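Local coordinates for mannosylglycerate hydrolase MGH1-like glycoside hydrolase domain-containing protein (Thermus thermophilus HB8, PDB 4WVA), which hydrolyses mannosylglycerate, a solute made under osmotic stress, to mannose and glycerate, and also cleaves glucosylglycerate, at residues Leu304-Ala308 / Gly309-Gln313. Residues are numbered along the deposited sequence; the frame is centred on the assembly and turned at random.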
loop_
_atom_site.group_PDB
_atom_site.type_symbol
_atom_site.label_atom_id
_atom_site.label_comp_id
_atom_site.label_asym_id
_atom_site.label_seq_id
_atom_site.Cartn_x
_atom_site.Cartn_y
_atom_site.Cartn_z
ATOM N N LEU A 304 14.342 8.657 -4.902
ATOM C CA LEU A 304 14.265 8.605 -3.448
ATOM C C LEU A 304 12.950 8.017 -2.907
ATOM O O LEU A 304 12.943 7.555 -1.782
ATOM C CB LEU A 304 14.606 9.952 -2.821
ATOM C CG LEU A 304 16.082 10.353 -2.962
ATOM C CD1 LEU A 304 16.240 11.788 -2.507
ATOM C CD2 LEU A 304 16.982 9.430 -2.152
ATOM N N PRO A 305 11.869 7.951 -3.709
ATOM C CA PRO A 305 10.724 7.208 -3.136
ATOM C C PRO A 305 11.027 5.749 -2.787
ATOM O O PRO A 305 10.345 5.161 -1.959
ATOM C CB PRO A 305 9.629 7.388 -4.187
ATOM C CG PRO A 305 9.939 8.726 -4.760
ATOM C CD PRO A 305 11.448 8.727 -4.884
ATOM N N LEU A 306 12.050 5.161 -3.391
ATOM C CA LEU A 306 12.479 3.829 -2.962
ATOM C C LEU A 306 12.874 3.804 -1.476
ATOM O O LEU A 306 12.572 2.851 -0.753
ATOM C CB LEU A 306 13.644 3.353 -3.817
ATOM C CG LEU A 306 13.374 3.188 -5.307
ATOM C CD1 LEU A 306 14.692 3.120 -6.071
ATOM C CD2 LEU A 306 12.501 1.974 -5.588
ATOM N N PHE A 307 13.569 4.854 -1.042
ATOM C CA PHE A 307 14.005 5.001 0.343
ATOM C C PHE A 307 12.802 5.227 1.263
ATOM O O PHE A 307 12.833 4.859 2.438
ATOM C CB PHE A 307 14.983 6.184 0.399
ATOM C CG PHE A 307 15.666 6.397 1.731
ATOM C CD1 PHE A 307 16.604 5.490 2.199
ATOM C CD2 PHE A 307 15.400 7.525 2.495
ATOM C CE1 PHE A 307 17.270 5.699 3.387
ATOM C CE2 PHE A 307 16.073 7.744 3.684
ATOM C CZ PHE A 307 16.991 6.826 4.136
ATOM N N ALA A 308 11.766 5.868 0.735
ATOM C CA ALA A 308 10.510 6.034 1.472
ATOM C C ALA A 308 9.729 4.713 1.626
ATOM O O ALA A 308 9.018 4.512 2.606
ATOM C CB ALA A 308 9.637 7.088 0.800
ATOM N N GLY A 309 9.839 3.834 0.642
ATOM C CA GLY A 309 9.146 2.548 0.670
ATOM C C GLY A 309 7.697 2.592 0.204
ATOM O O GLY A 309 6.902 1.715 0.560
ATOM N N THR A 310 7.366 3.594 -0.607
ATOM C CA THR A 310 5.993 3.779 -1.135
ATOM C C THR A 310 5.657 3.064 -2.458
ATOM O O THR A 310 4.509 2.646 -2.647
ATOM C CB THR A 310 5.645 5.294 -1.276
ATOM O OG1 THR A 310 6.446 5.921 -2.290
ATOM C CG2 THR A 310 5.814 6.017 0.024
ATOM N N PRO A 311 6.613 2.933 -3.401
ATOM C CA PRO A 311 6.175 2.316 -4.653
ATOM C C PRO A 311 5.867 0.839 -4.519
ATOM O O PRO A 311 6.363 0.186 -3.599
ATOM C CB PRO A 311 7.395 2.445 -5.579
ATOM C CG PRO A 311 8.506 2.855 -4.745
ATOM C CD PRO A 311 7.975 3.482 -3.499
ATOM N N HIS A 312 5.068 0.316 -5.439
ATOM C CA HIS A 312 5.023 -1.114 -5.632
ATOM C C HIS A 312 6.239 -1.566 -6.446
ATOM O O HIS A 312 6.972 -0.767 -7.002
ATOM C CB HIS A 312 3.681 -1.607 -6.243
ATOM C CG HIS A 312 3.326 -1.014 -7.574
ATOM N ND1 HIS A 312 4.065 -1.229 -8.714
ATOM C CD2 HIS A 312 2.253 -0.283 -7.963
ATOM C CE1 HIS A 312 3.489 -0.625 -9.741
ATOM N NE2 HIS A 312 2.387 -0.047 -9.315
ATOM N N GLN A 313 6.451 -2.863 -6.444
ATOM C CA GLN A 313 7.624 -3.469 -7.055
ATOM C C GLN A 313 7.768 -3.183 -8.539
ATOM O O GLN A 313 8.880 -3.054 -9.032
ATOM C CB GLN A 313 7.525 -4.979 -6.880
ATOM C CG GLN A 313 8.755 -5.757 -7.289
ATOM C CD GLN A 313 9.921 -5.507 -6.386
ATOM O OE1 GLN A 313 11.043 -5.895 -6.711
ATOM N NE2 GLN A 313 9.671 -4.925 -5.208
#
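Gly309 N reaches back to two carbonyls of the preceding helical turn: it gives a hydrogen bond to Pro305 O at 3.0 Å, and a weak, more bent one to Leu306 O at 3.2 Å. Here the short helix 305-308 ends, and Gly309 turns the chain out of it with positive phi (83°), a backbone shape in which a side chain would collide with Ala308 O, which suits a residue without one. The chain then folds back so that Pro311 lies over the last turn. Pro311 CD sits 3.3 Å from Pro305 O, adding a close apolar neighbour to the carbonyl that already accepts from Gly309. On the same ring, Pro311 CG meets Leu306 CD2 at 4.2 Å, the two side chains crossing at about a right angle. This turn links helix 305-308 to helix 313-327 within the (alpha/alpha)6-barrel of this GH63 enzyme, with helices 235-254 and 260-275 packing against it. Thr310 turns its two branches to different neighbours: OG1 sits between the backbone N and the carbonyl carbon (chi1 67°) and hydrogen-bonds to Glu274 OE2 on helix 260-275, while Thr310 CG2, anti to the carbonyl carbon, lies 4.0 Å from Ala308 CB. Farther along, Pro311 O accepts a hydrogen bond from the hydroxyl of Tyr369.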